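Long-range contacts in myosin-I heavy chain (Dictyostelium discoideum, PDB 5EJR), which works as an actin-based motor with ATPase activity in early phagocytosis and adhesion, and is represented here by a MyTH4-FERM part of its tail: residues Arg215-Ser220 with Phe320-Cys325; Ala224-Tyr229 with Asp272-Val277; Thr230-Ile235 with Lys266-Thr271; Phe253-Val258 with Phe292-Arg297. One frame throughout, in Å; residues are numbered along the deposited sequence.

Contact 1. Residues Arg215-Ser220 with Phe320-Cys325; sequences RFIDQS and FELTYC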
loop_
_atom_site.group_PDB
_atom_site.type_symbol
_atom_site.label_atom_id
_atom_site.label_comp_id
_atom_site.label_asym_id
_atom_site.label_seq_id
_atom_site.Cartn_x
_atom_site.Cartn_y
_atom_site.Cartn_z
ATOM N N ARG A 215 7.867 1.680 10.919
ATOM C CA ARG A 215 9.238 1.938 11.339
ATOM C C ARG A 215 9.684 3.347 10.996
ATOM O O ARG A 215 9.148 3.972 10.068
ATOM C CB ARG A 215 10.196 0.916 10.732
ATOM C CG ARG A 215 9.837 -0.524 11.070
ATOM C CD ARG A 215 11.022 -1.437 10.898
ATOM N NE ARG A 215 10.611 -2.784 10.510
ATOM C CZ ARG A 215 11.453 -3.759 10.179
ATOM N NH1 ARG A 215 12.765 -3.551 10.203
ATOM N NH2 ARG A 215 10.991 -4.951 9.826
ATOM N N PHE A 216 10.664 3.853 11.755
ATOM C CA PHE A 216 11.295 5.146 11.517
ATOM C C PHE A 216 12.744 4.836 11.194
ATOM O O PHE A 216 13.175 3.703 11.378
ATOM C CB PHE A 216 11.168 6.084 12.731
ATOM C CG PHE A 216 9.796 6.698 12.851
ATOM C CD1 PHE A 216 8.736 5.974 13.394
ATOM C CD2 PHE A 216 9.564 8.009 12.448
ATOM C CE1 PHE A 216 7.449 6.539 13.476
ATOM C CE2 PHE A 216 8.284 8.575 12.546
ATOM C CZ PHE A 216 7.234 7.830 13.043
ATOM N N ILE A 217 13.485 5.825 10.699
ATOM C CA ILE A 217 14.886 5.703 10.290
ATOM C C ILE A 217 15.819 5.226 11.440
ATOM O O ILE A 217 16.826 4.580 11.168
ATOM C CB ILE A 217 15.354 7.047 9.635
ATOM C CG1 ILE A 217 16.699 6.904 8.870
ATOM C CG2 ILE A 217 15.389 8.198 10.638
ATOM C CD1 ILE A 217 16.574 6.338 7.469
ATOM N N ASP A 218 15.468 5.519 12.704
ATOM C CA ASP A 218 16.286 5.130 13.858
ATOM C C ASP A 218 16.063 3.666 14.259
ATOM O O ASP A 218 16.686 3.188 15.210
ATOM C CB ASP A 218 16.091 6.108 15.045
ATOM C CG ASP A 218 14.717 6.139 15.716
ATOM O OD1 ASP A 218 13.779 5.501 15.194
ATOM O OD2 ASP A 218 14.576 6.836 16.739
ATOM N N GLN A 219 15.182 2.958 13.506
ATOM C CA GLN A 219 14.782 1.554 13.670
ATOM C C GLN A 219 13.727 1.382 14.778
ATOM O O GLN A 219 13.275 0.260 15.031
ATOM C CB GLN A 219 15.988 0.601 13.841
ATOM C CG GLN A 219 16.915 0.549 12.638
ATOM C CD GLN A 219 18.208 -0.154 12.974
ATOM O OE1 GLN A 219 19.207 0.476 13.342
ATOM N NE2 GLN A 219 18.218 -1.479 12.871
ATOM N N SER A 220 13.280 2.503 15.382
ATOM C CA SER A 220 12.207 2.489 16.375
ATOM C C SER A 220 10.900 2.335 15.606
ATOM O O SER A 220 10.873 2.552 14.396
ATOM C CB SER A 220 12.220 3.755 17.235
ATOM O OG SER A 220 11.544 4.844 16.628
ATOM N N PHE A 320 14.120 17.691 12.921
ATOM C CA PHE A 320 15.524 17.923 12.600
ATOM C C PHE A 320 16.326 16.655 12.870
ATOM O O PHE A 320 17.159 16.280 12.060
ATOM C CB PHE A 320 16.116 19.088 13.394
ATOM C CG PHE A 320 17.570 19.351 13.072
ATOM C CD1 PHE A 320 17.967 19.670 11.776
ATOM C CD2 PHE A 320 18.548 19.265 14.060
ATOM C CE1 PHE A 320 19.321 19.866 11.472
ATOM C CE2 PHE A 320 19.908 19.467 13.746
ATOM C CZ PHE A 320 20.275 19.793 12.466
ATOM N N GLU A 321 16.042 15.999 13.991
ATOM C CA GLU A 321 16.729 14.777 14.385
ATOM C C GLU A 321 16.476 13.630 13.384
ATOM O O GLU A 321 17.420 12.939 12.979
ATOM C CB GLU A 321 16.379 14.408 15.844
ATOM C CG GLU A 321 17.224 13.290 16.444
ATOM C CD GLU A 321 18.731 13.439 16.317
ATOM O OE1 GLU A 321 19.225 14.587 16.262
ATOM O OE2 GLU A 321 19.420 12.397 16.273
ATOM N N LEU A 322 15.228 13.477 12.939
ATOM C CA LEU A 322 14.884 12.461 11.952
ATOM C C LEU A 322 15.519 12.765 10.618
ATOM O O LEU A 322 15.944 11.845 9.923
ATOM C CB LEU A 322 13.388 12.297 11.788
ATOM C CG LEU A 322 12.661 11.584 12.905
ATOM C CD1 LEU A 322 11.155 11.685 12.684
ATOM C CD2 LEU A 322 13.103 10.099 13.027
ATOM N N THR A 323 15.615 14.063 10.279
ATOM C CA THR A 323 16.255 14.505 9.039
ATOM C C THR A 323 17.734 14.192 9.058
ATOM O O THR A 323 18.241 13.645 8.076
ATOM C CB THR A 323 15.982 15.991 8.784
ATOM O OG1 THR A 323 14.568 16.164 8.731
ATOM C CG2 THR A 323 16.606 16.474 7.469
ATOM N N TYR A 324 18.431 14.593 10.142
ATOM C CA TYR A 324 19.863 14.356 10.273
ATOM C C TYR A 324 20.132 12.840 10.150
ATOM O O TYR A 324 20.980 12.441 9.361
ATOM C CB TYR A 324 20.406 14.929 11.612
ATOM C CG TYR A 324 21.746 14.316 11.971
ATOM C CD1 TYR A 324 22.881 14.572 11.202
ATOM C CD2 TYR A 324 21.861 13.419 13.028
ATOM C CE1 TYR A 324 24.101 13.979 11.501
ATOM C CE2 TYR A 324 23.070 12.787 13.309
ATOM C CZ TYR A 324 24.176 13.047 12.523
ATOM O OH TYR A 324 25.366 12.457 12.835
ATOM N N CYS A 325 19.400 12.031 10.936
ATOM C CA CYS A 325 19.446 10.571 10.973
ATOM C C CYS A 325 19.261 9.971 9.560
ATOM O O CYS A 325 20.000 9.065 9.189
ATOM C CB CYS A 325 18.403 10.047 11.958
ATOM S SG CYS A 325 18.396 8.248 12.173
#
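Ile217 and Phe216, in a type I turn, pack on the side of the helix that carries Leu322 and Cys325. The apolar contacts are made by methyl groups and a ring carbon. Ile217 CG2, held between its own backbone N and carbonyl carbon, meets Leu322 CD2 at 3.8 Å, while Leu322 CD1 approaches Phe216 CD2 obliquely at 4.0 Å. Cys325 SG also faces Ile217 CG2, but the residue has two conformers and this touch is less certain. An alanine at Ile217 would probably leave Leu322 CD2 without its methyl neighbour and open a gap between turn and helix. Asp218 also closes the loop on itself: OD1 takes Ser220 OG on its syn side (2.7 Å) and Ser220 N from above the carboxylate plane (3.0 Å). Tyr243 of helix 232-243 adds a hydroxyl bond to Asp218 OD2 and a ring stacked on Phe216. The Asp218-Ser220 bond makes an Asx turn, in the hairpin loop between strands 211-215 and 221-225 of the ubiquitin-like FERM lobe, set against helix 317-332 of the middle lobe.

Contact 2. Residues Ala224-Tyr229 with Asp272-Val277; sequences AKINTY and DMIYDV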
loop_
_atom_site.group_PDB
_atom_site.type_symbol
_atom_site.label_atom_id
_atom_site.label_comp_id
_atom_site.label_asym_id
_atom_site.label_seq_id
_atom_site.Cartn_x
_atom_site.Cartn_y
_atom_site.Cartn_z
ATOM N N ALA A 224 0.141 2.290 14.540
ATOM C CA ALA A 224 -0.866 3.215 14.038
ATOM C C ALA A 224 -2.230 2.557 13.953
ATOM O O ALA A 224 -2.330 1.442 13.453
ATOM C CB ALA A 224 -0.462 3.704 12.656
ATOM N N LYS A 225 -3.285 3.278 14.347
ATOM C CA LYS A 225 -4.672 2.786 14.249
ATOM C C LYS A 225 -5.039 2.684 12.759
ATOM O O LYS A 225 -4.755 3.606 11.982
ATOM C CB LYS A 225 -5.648 3.712 14.986
ATOM C CG LYS A 225 -5.577 3.592 16.507
ATOM C CD LYS A 225 -6.194 4.808 17.219
ATOM C CE LYS A 225 -7.690 4.708 17.432
ATOM N NZ LYS A 225 -8.262 5.972 17.974
ATOM N N ILE A 226 -5.602 1.536 12.364
ATOM C CA ILE A 226 -5.932 1.206 10.972
ATOM C C ILE A 226 -7.394 0.756 10.831
ATOM O O ILE A 226 -7.865 -0.075 11.598
ATOM C CB ILE A 226 -4.896 0.148 10.446
ATOM C CG1 ILE A 226 -4.955 -0.079 8.935
ATOM C CG2 ILE A 226 -4.971 -1.191 11.168
ATOM C CD1 ILE A 226 -3.816 -1.033 8.425
ATOM N N ASN A 227 -8.110 1.344 9.887
ATOM C CA ASN A 227 -9.491 0.984 9.571
ATOM C C ASN A 227 -9.487 0.518 8.111
ATOM O O ASN A 227 -8.497 0.734 7.408
ATOM C CB ASN A 227 -10.435 2.181 9.732
ATOM C CG ASN A 227 -10.159 3.080 10.917
ATOM O OD1 ASN A 227 -9.791 2.633 12.014
ATOM N ND2 ASN A 227 -10.353 4.379 10.723
ATOM N N THR A 228 -10.600 -0.089 7.650
ATOM C CA THR A 228 -10.815 -0.598 6.284
ATOM C C THR A 228 -10.374 0.376 5.195
ATOM O O THR A 228 -9.729 -0.030 4.236
ATOM C CB THR A 228 -12.312 -0.944 6.099
ATOM O OG1 THR A 228 -12.692 -1.843 7.137
ATOM C CG2 THR A 228 -12.617 -1.566 4.745
ATOM N N TYR A 229 -10.724 1.656 5.358
ATOM C CA TYR A 229 -10.501 2.686 4.371
ATOM C C TYR A 229 -9.359 3.649 4.699
ATOM O O TYR A 229 -9.266 4.700 4.071
ATOM C CB TYR A 229 -11.819 3.440 4.130
ATOM C CG TYR A 229 -12.970 2.527 3.730
ATOM C CD1 TYR A 229 -13.054 2.002 2.444
ATOM C CD2 TYR A 229 -13.953 2.164 4.647
ATOM C CE1 TYR A 229 -14.119 1.185 2.060
ATOM C CE2 TYR A 229 -15.006 1.313 4.285
ATOM C CZ TYR A 229 -15.086 0.835 2.988
ATOM O OH TYR A 229 -16.099 -0.010 2.615
ATOM N N ASP A 272 -3.033 5.896 -1.654
ATOM C CA ASP A 272 -3.352 4.481 -1.644
ATOM C C ASP A 272 -4.018 4.115 -0.297
ATOM O O ASP A 272 -3.765 4.779 0.724
ATOM C CB ASP A 272 -2.077 3.629 -1.776
ATOM C CG ASP A 272 -1.436 3.490 -3.145
ATOM O OD1 ASP A 272 -1.945 4.111 -4.119
ATOM O OD2 ASP A 272 -0.415 2.762 -3.248
ATOM N N MET A 273 -4.812 3.033 -0.316
ATOM C CA MET A 273 -5.446 2.434 0.860
ATOM C C MET A 273 -4.390 1.542 1.432
ATOM O O MET A 273 -3.837 0.724 0.693
ATOM C CB MET A 273 -6.650 1.561 0.456
ATOM C CG MET A 273 -7.765 2.334 -0.160
ATOM S SD MET A 273 -8.080 3.838 0.771
ATOM C CE MET A 273 -9.799 3.868 0.686
ATOM N N ILE A 274 -4.090 1.682 2.732
ATOM C CA ILE A 274 -3.055 0.829 3.365
ATOM C C ILE A 274 -3.345 -0.670 3.196
ATOM O O ILE A 274 -2.427 -1.430 2.874
ATOM C CB ILE A 274 -2.741 1.206 4.851
ATOM C CG1 ILE A 274 -1.693 0.245 5.463
ATOM C CG2 ILE A 274 -4.018 1.300 5.704
ATOM C CD1 ILE A 274 -0.966 0.771 6.670
ATOM N N TYR A 275 -4.622 -1.070 3.305
ATOM C CA TYR A 275 -4.988 -2.480 3.136
ATOM C C TYR A 275 -4.807 -2.971 1.695
ATOM O O TYR A 275 -4.430 -4.131 1.509
ATOM C CB TYR A 275 -6.389 -2.764 3.687
ATOM C CG TYR A 275 -6.412 -2.984 5.192
ATOM C CD1 TYR A 275 -5.527 -3.870 5.804
ATOM C CD2 TYR A 275 -7.355 -2.352 5.994
ATOM C CE1 TYR A 275 -5.558 -4.091 7.182
ATOM C CE2 TYR A 275 -7.396 -2.567 7.372
ATOM C CZ TYR A 275 -6.499 -3.443 7.959
ATOM O OH TYR A 275 -6.527 -3.656 9.311
ATOM N N ASP A 276 -4.978 -2.073 0.683
ATOM C CA ASP A 276 -4.724 -2.444 -0.721
ATOM C C ASP A 276 -3.232 -2.715 -0.928
ATOM O O ASP A 276 -2.873 -3.631 -1.661
ATOM C CB ASP A 276 -5.233 -1.378 -1.699
ATOM C CG ASP A 276 -6.742 -1.331 -1.876
ATOM O OD1 ASP A 276 -7.415 -2.335 -1.537
ATOM O OD2 ASP A 276 -7.251 -0.302 -2.391
ATOM N N VAL A 277 -2.363 -1.939 -0.233
ATOM C CA VAL A 277 -0.913 -2.103 -0.280
ATOM C C VAL A 277 -0.539 -3.446 0.357
ATOM O O VAL A 277 0.287 -4.167 -0.199
ATOM C CB VAL A 277 -0.131 -0.927 0.392
ATOM C CG1 VAL A 277 1.375 -1.147 0.306
ATOM C CG2 VAL A 277 -0.515 0.430 -0.181
HETATM O O HOH W 1 -7.140 0.794 3.895
#
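Ile226 meets the first turn of helix 274-283 through Tyr275 and Ile274. The apolar contacts centre on its delta methyl. CG1 stands anti to the backbone N (chi1 -169°), and beyond it CD1 sits over one face of the Tyr275 ring, 3.9 Å from the centroid and 22° off the normal, a CH-pi contact offset toward the rim. The two side chains reach toward each other tip to tip, with Ile226 CG2 3.5 Å from Tyr275 OH. Ile274 crosses Ile226 at about a right angle, its CG2 3.6 Å from Ile226 CD1. Met273 also turns toward Tyr229, though its two conformers leave that touch doubtful.

Two carbonyl oxygens lie beside the Tyr275 ring: Asn227 O is 3.5 Å from Tyr275 CE2, and Thr228 O lies at the ring edge, in plane, 3.8 Å from Tyr275 CD2. The hydrogen bonding goes through a water, which donates to Thr228 O at 2.7 Å and accepts from Tyr275 N at 3.2 Å, bridging loop and helix start.

Around this, Ile274 packs on Ile232 and Ile235 of helix 232-243, and both Ile226 and Ile274 touch Cys212 of strand 211-215. Tyr275 also touches Glu196 and Ser199 of helix 194-205, and Tyr229 OH bonds Ile136 O of helix 121-137, in the MyTH4 region.

Contact 3. Residues Thr230-Ile235 with Lys266-Thr271; sequences TTIREI and KVVSET. With EDO (1,2-ethanediol), chain E.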
loop_
_atom_site.group_PDB
_atom_site.type_symbol
_atom_site.label_atom_id
_atom_site.label_comp_id
_atom_site.label_asym_id
_atom_site.label_seq_id
_atom_site.Cartn_x
_atom_site.Cartn_y
_atom_site.Cartn_z
ATOM N N THR A 230 -8.477 3.298 5.641
ATOM C CA THR A 230 -7.377 4.212 5.985
ATOM C C THR A 230 -6.414 4.411 4.807
ATOM O O THR A 230 -5.929 3.434 4.223
ATOM C CB THR A 230 -6.674 3.769 7.270
ATOM O OG1 THR A 230 -7.644 3.720 8.324
ATOM C CG2 THR A 230 -5.529 4.723 7.683
ATOM N N THR A 231 -6.126 5.675 4.484
ATOM C CA THR A 231 -5.147 5.985 3.439
ATOM C C THR A 231 -3.738 6.070 4.040
ATOM O O THR A 231 -3.562 6.268 5.254
ATOM C CB THR A 231 -5.466 7.303 2.734
ATOM O OG1 THR A 231 -5.366 8.361 3.686
ATOM C CG2 THR A 231 -6.806 7.293 2.013
ATOM N N ILE A 232 -2.727 5.992 3.175
ATOM C CA ILE A 232 -1.325 6.116 3.571
ATOM C C ILE A 232 -1.069 7.524 4.159
ATOM O O ILE A 232 -0.315 7.652 5.127
ATOM C CB ILE A 232 -0.431 5.720 2.359
ATOM C CG1 ILE A 232 -0.589 4.196 2.077
ATOM C CG2 ILE A 232 1.063 6.146 2.521
ATOM C CD1 ILE A 232 0.099 3.166 3.080
ATOM N N ARG A 233 -1.799 8.547 3.654
ATOM C CA ARG A 233 -1.668 9.917 4.162
ATOM C C ARG A 233 -2.112 10.003 5.606
ATOM O O ARG A 233 -1.408 10.613 6.415
ATOM C CB ARG A 233 -2.408 10.941 3.294
ATOM C CG ARG A 233 -2.212 12.406 3.733
ATOM C CD ARG A 233 -0.779 12.919 3.520
ATOM N NE ARG A 233 -0.000 12.956 4.762
ATOM C CZ ARG A 233 1.308 13.212 4.832
ATOM N NH1 ARG A 233 2.014 13.418 3.726
ATOM N NH2 ARG A 233 1.922 13.239 6.004
ATOM N N GLU A 234 -3.244 9.355 5.945
ATOM C CA GLU A 234 -3.776 9.320 7.315
ATOM C C GLU A 234 -2.858 8.587 8.281
ATOM O O GLU A 234 -2.658 9.092 9.382
ATOM C CB GLU A 234 -5.214 8.736 7.367
ATOM C CG GLU A 234 -6.238 9.600 6.637
ATOM C CD GLU A 234 -7.578 8.955 6.310
ATOM O OE1 GLU A 234 -7.637 7.710 6.179
ATOM O OE2 GLU A 234 -8.568 9.706 6.141
ATOM N N ILE A 235 -2.305 7.408 7.905
ATOM C CA ILE A 235 -1.370 6.716 8.794
ATOM C C ILE A 235 -0.070 7.496 8.960
ATOM O O ILE A 235 0.498 7.442 10.045
ATOM C CB ILE A 235 -1.063 5.229 8.536
ATOM C CG1 ILE A 235 -0.631 4.965 7.091
ATOM C CG2 ILE A 235 -2.196 4.299 8.981
ATOM C CD1 ILE A 235 0.523 3.982 7.025
ATOM N N LYS A 266 10.475 1.610 -2.155
ATOM C CA LYS A 266 9.595 2.228 -3.121
ATOM C C LYS A 266 8.642 3.194 -2.411
ATOM O O LYS A 266 8.092 2.844 -1.380
ATOM C CB LYS A 266 8.836 1.111 -3.857
ATOM C CG LYS A 266 8.135 1.535 -5.153
ATOM C CD LYS A 266 7.443 0.360 -5.838
ATOM C CE LYS A 266 6.886 0.754 -7.185
ATOM N NZ LYS A 266 6.563 -0.432 -8.021
ATOM N N VAL A 267 8.450 4.394 -2.968
ATOM C CA VAL A 267 7.558 5.425 -2.428
ATOM C C VAL A 267 6.113 4.861 -2.425
ATOM O O VAL A 267 5.710 4.243 -3.399
ATOM C CB VAL A 267 7.652 6.709 -3.295
ATOM C CG1 VAL A 267 6.509 7.679 -2.988
ATOM C CG2 VAL A 267 9.008 7.399 -3.120
ATOM N N VAL A 268 5.371 5.016 -1.333
ATOM C CA VAL A 268 3.995 4.535 -1.319
ATOM C C VAL A 268 3.130 5.769 -1.506
ATOM O O VAL A 268 3.279 6.723 -0.763
ATOM C CB VAL A 268 3.629 3.762 -0.020
ATOM C CG1 VAL A 268 2.196 3.221 -0.099
ATOM C CG2 VAL A 268 4.602 2.624 0.226
ATOM N N SER A 269 2.231 5.761 -2.475
ATOM C CA SER A 269 1.378 6.925 -2.715
ATOM C C SER A 269 0.562 7.241 -1.506
ATOM O O SER A 269 -0.038 6.338 -0.934
ATOM C CB SER A 269 0.442 6.682 -3.897
ATOM O OG SER A 269 -0.366 7.834 -4.092
ATOM N N GLU A 270 0.515 8.511 -1.118
ATOM C CA GLU A 270 -0.309 8.955 0.010
ATOM C C GLU A 270 -1.820 8.692 -0.202
ATOM O O GLU A 270 -2.574 8.669 0.776
ATOM C CB GLU A 270 -0.055 10.445 0.321
ATOM C CG GLU A 270 -0.491 11.416 -0.761
ATOM C CD GLU A 270 -0.512 12.855 -0.292
ATOM O OE1 GLU A 270 0.564 13.498 -0.287
ATOM O OE2 GLU A 270 -1.598 13.328 0.113
ATOM N N THR A 271 -2.265 8.509 -1.466
ATOM C CA THR A 271 -3.684 8.253 -1.764
ATOM C C THR A 271 -4.031 6.791 -1.774
ATOM O O THR A 271 -5.212 6.465 -1.907
ATOM C CB THR A 271 -4.136 8.900 -3.076
ATOM O OG1 THR A 271 -3.280 8.462 -4.134
ATOM C CG2 THR A 271 -4.238 10.413 -2.988
HETATM C C1 EDO E . 4.903 11.010 -1.426
HETATM O O1 EDO E . 5.145 10.423 -0.143
HETATM C C2 EDO E . 3.946 10.087 -2.275
HETATM O O2 EDO E . 2.619 10.305 -1.812
#
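Arg233 N gives its hydrogen to Glu270 O at 3.0 Å, in the carbonyl plane on a lone pair though bent at the hydrogen (138°), which ties the first turn of helix 232-243 to the loop after strand 264-267. Beside it Ile232 CB rests on Ser269 O (3.4 Å), and Ile232 crosses Val268 at about a right angle, CG1 to CG1 at 3.7 Å.

Arg233 CG is anti to the backbone N (chi1 -176°), 3.8 Å from Glu270 OE2; the chain then bends, and CD comes to 3.5 Å from the same oxygen. The charged ends do not pair: Arg233 NH1 and Glu270 OE1 stay 4.3 Å apart with the guanidinium and carboxylate planes 74° from each other. An alanine in place of Glu270 would probably leave Arg233 CG and CD without the carboxylate beside them, and Ser499 OG without this weak bond. Glu270 N donates to O2 of an ethanediol (chain E), probably from the crystallisation liquor, at 2.9 Å.

The helix start is fixed by a capping box, as Thr231 OG1 accepts from Glu234 N (3.3 Å) while Glu234 OE1 takes Thr231 N from above the carboxylate plane. The helix belongs to the ubiquitin-like FERM lobe.

Further out, Arg233 NH2 forms a salt bridge with Asp237 and NH1 bonds Phe253 O. Ser269 OG bonds Ser495 OG of helix 494-505, in the PH-like lobe.

Contact 4. Residues Phe253-Val258 with Phe292-Arg297; sequences FGISAV and FQVRRR. With EDO (1,2-ethanediol), chain E; EDO (1,2-ethanediol), chain C.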
loop_
_atom_site.group_PDB
_atom_site.type_symbol
_atom_site.label_atom_id
_atom_site.label_comp_id
_atom_site.label_asym_id
_atom_site.label_seq_id
_atom_site.Cartn_x
_atom_site.Cartn_y
_atom_site.Cartn_z
ATOM N N PHE A 253 6.667 14.642 5.455
ATOM C CA PHE A 253 6.927 13.234 5.620
ATOM C C PHE A 253 6.032 12.364 4.770
ATOM O O PHE A 253 4.928 12.762 4.388
ATOM C CB PHE A 253 6.836 12.858 7.124
ATOM C CG PHE A 253 8.007 13.345 7.945
ATOM C CD1 PHE A 253 8.040 14.646 8.441
ATOM C CD2 PHE A 253 9.101 12.520 8.183
ATOM C CE1 PHE A 253 9.151 15.111 9.152
ATOM C CE2 PHE A 253 10.220 12.999 8.866
ATOM C CZ PHE A 253 10.226 14.290 9.364
ATOM N N GLY A 254 6.545 11.185 4.452
ATOM C CA GLY A 254 5.832 10.198 3.659
ATOM C C GLY A 254 6.234 8.814 4.106
ATOM O O GLY A 254 6.991 8.673 5.069
ATOM N N ILE A 255 5.780 7.797 3.378
ATOM C CA ILE A 255 6.073 6.400 3.665
ATOM C C ILE A 255 6.611 5.684 2.444
ATOM O O ILE A 255 6.171 5.957 1.328
ATOM C CB ILE A 255 4.802 5.727 4.262
ATOM C CG1 ILE A 255 4.594 6.221 5.724
ATOM C CG2 ILE A 255 4.839 4.179 4.159
ATOM C CD1 ILE A 255 3.441 5.636 6.474
ATOM N N SER A 256 7.587 4.794 2.669
ATOM C CA SER A 256 8.173 3.910 1.670
ATOM C C SER A 256 7.980 2.431 2.077
ATOM O O SER A 256 7.985 2.097 3.271
ATOM C CB SER A 256 9.661 4.214 1.488
ATOM O OG SER A 256 9.820 5.483 0.873
ATOM N N ALA A 257 7.800 1.562 1.086
ATOM C CA ALA A 257 7.689 0.103 1.275
ATOM C C ALA A 257 9.118 -0.395 1.107
ATOM O O ALA A 257 9.719 -0.181 0.055
ATOM C CB ALA A 257 6.785 -0.518 0.214
ATOM N N VAL A 258 9.693 -0.948 2.164
ATOM C CA VAL A 258 11.092 -1.397 2.175
ATOM C C VAL A 258 11.199 -2.926 2.275
ATOM O O VAL A 258 10.610 -3.500 3.176
ATOM C CB VAL A 258 11.875 -0.714 3.351
ATOM C CG1 VAL A 258 13.326 -1.214 3.431
ATOM C CG2 VAL A 258 11.821 0.813 3.256
ATOM N N PHE A 292 6.814 -0.946 6.205
ATOM C CA PHE A 292 6.607 0.486 6.005
ATOM C C PHE A 292 7.602 1.275 6.840
ATOM O O PHE A 292 7.793 0.978 8.025
ATOM C CB PHE A 292 5.200 0.889 6.437
ATOM C CG PHE A 292 4.076 0.370 5.585
ATOM C CD1 PHE A 292 3.937 0.778 4.263
ATOM C CD2 PHE A 292 3.104 -0.462 6.125
ATOM C CE1 PHE A 292 2.872 0.334 3.488
ATOM C CE2 PHE A 292 2.048 -0.928 5.337
ATOM C CZ PHE A 292 1.929 -0.512 4.031
ATOM N N GLN A 293 8.227 2.292 6.225
ATOM C CA GLN A 293 9.174 3.163 6.908
ATOM C C GLN A 293 8.843 4.649 6.629
ATOM O O GLN A 293 8.651 5.032 5.479
ATOM C CB GLN A 293 10.606 2.796 6.507
ATOM C CG GLN A 293 11.702 3.781 6.932
ATOM C CD GLN A 293 13.007 3.503 6.207
ATOM O OE1 GLN A 293 13.162 3.806 5.030
ATOM N NE2 GLN A 293 14.004 2.984 6.901
ATOM N N VAL A 294 8.718 5.445 7.686
ATOM C CA VAL A 294 8.485 6.881 7.579
ATOM C C VAL A 294 9.810 7.494 7.141
ATOM O O VAL A 294 10.878 7.108 7.624
ATOM C CB VAL A 294 7.911 7.521 8.874
ATOM C CG1 VAL A 294 8.060 9.046 8.875
ATOM C CG2 VAL A 294 6.441 7.144 9.050
ATOM N N ARG A 295 9.740 8.393 6.168
ATOM C CA ARG A 295 10.915 9.081 5.656
ATOM C C ARG A 295 10.554 10.530 5.469
ATOM O O ARG A 295 9.394 10.848 5.214
ATOM C CB ARG A 295 11.344 8.493 4.299
ATOM C CG ARG A 295 11.960 7.091 4.392
ATOM C CD ARG A 295 12.637 6.734 3.087
ATOM N NE ARG A 295 13.929 7.409 2.902
ATOM C CZ ARG A 295 15.072 7.023 3.461
ATOM N NH1 ARG A 295 15.088 6.025 4.339
ATOM N NH2 ARG A 295 16.200 7.659 3.182
ATOM N N ARG A 296 11.544 11.411 5.553
ATOM C CA ARG A 296 11.265 12.803 5.233
ATOM C C ARG A 296 11.310 12.844 3.716
ATOM O O ARG A 296 12.302 12.408 3.091
ATOM C CB ARG A 296 12.253 13.789 5.851
ATOM C CG ARG A 296 11.790 15.191 5.449
ATOM C CD ARG A 296 12.555 16.228 6.104
ATOM N NE ARG A 296 12.285 17.544 5.534
ATOM C CZ ARG A 296 12.784 18.643 6.066
ATOM N NH1 ARG A 296 13.521 18.577 7.171
ATOM N NH2 ARG A 296 12.555 19.817 5.505
ATOM N N ARG A 297 10.169 13.198 3.146
ATOM C CA ARG A 297 9.932 13.161 1.718
ATOM C C ARG A 297 10.252 14.475 1.039
ATOM O O ARG A 297 10.861 14.462 -0.018
ATOM C CB ARG A 297 8.474 12.737 1.453
ATOM C CG ARG A 297 8.093 12.567 -0.048
ATOM C CD ARG A 297 8.682 11.319 -0.696
ATOM N NE ARG A 297 8.204 10.082 -0.071
ATOM C CZ ARG A 297 8.989 9.062 0.276
ATOM N NH1 ARG A 297 10.299 9.119 0.064
ATOM N NH2 ARG A 297 8.468 7.977 0.840
HETATM C C1 EDO E . 4.903 11.010 -1.426
HETATM O O1 EDO E . 5.145 10.423 -0.143
HETATM C C2 EDO E . 3.946 10.087 -2.275
HETATM O O2 EDO E . 2.619 10.305 -1.812
HETATM C C1 EDO C . 4.736 -2.959 7.978
HETATM O O1 EDO C . 5.792 -2.392 8.762
HETATM C C2 EDO C . 3.930 -4.037 8.747
HETATM O O2 EDO C . 2.547 -3.889 8.408
#
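Strands 253-258 and 292-296 run antiparallel, their axes 140° apart, with reciprocal N-H to O bonds in the pairs Gly254-Arg295 and Ser256-Gln293, for example Gly254 N to Arg295 O at 3.0 Å. On one face Ile255 CG2 meets Phe292 CD1 at 3.5 Å, and Ile255 CG1 reaches Val294 CG2 at 3.9 Å. At the strand end the Phe253 ring has Arg296 CG over one face, toward the rim, while its CE2 lies 3.7 Å from Arg296 CB.

The other face is mainly polar, with Val258 CG2 beside Gln293. The Arg297 chain bends at chi2 and chi3 and turns back to the strand, where NH2 bonds Ser256 OG at 2.8 Å and, weakly, Ile255 O. Arg297 NE donates to O1 of an ethanediol (chain E) at 3.1 Å; a beta carbon on Gly254 would come tight against that NE and clash with ethanediol O1. Arg295 NH1 reaches Gln293 OE1 at 3.0 Å from above the amide plane, and Arg295 NH2 is in a salt bridge with Glu330.

The chemistry thus divides the sheet: Ile255, Val294 and Phe292 turn into the apolar interior, whereas on the face of Ser256, Gln293 and Arg295 hydroxyl, amide and carboxylate hold arginine groups.

In the fold
Contacts 2, 3 and 4 lie in the ubiquitin-like lobe of the FERM domain, and contact 1 joins its hairpin to helix 317-332. Contacts 2 and 3 are closest, centres about 8 Å apart, linked by Asp272 O to Ile232 N and Ile274 N to Thr230 O, both 2.9 Å. Contacts 3 and 4, centres about 9 Å apart, share a sheet: Val268 N lies 2.9 Å from Ile255 O, and both contacts touch the chain E ethanediol, probably from the crystallisation liquor. Contacts 1 and 4 meet where Arg215 O lies 2.8 Å from Val294 N. Contacts 1 and 2 are farthest apart, centres about 23 Å, though their segments adjoin in sequence.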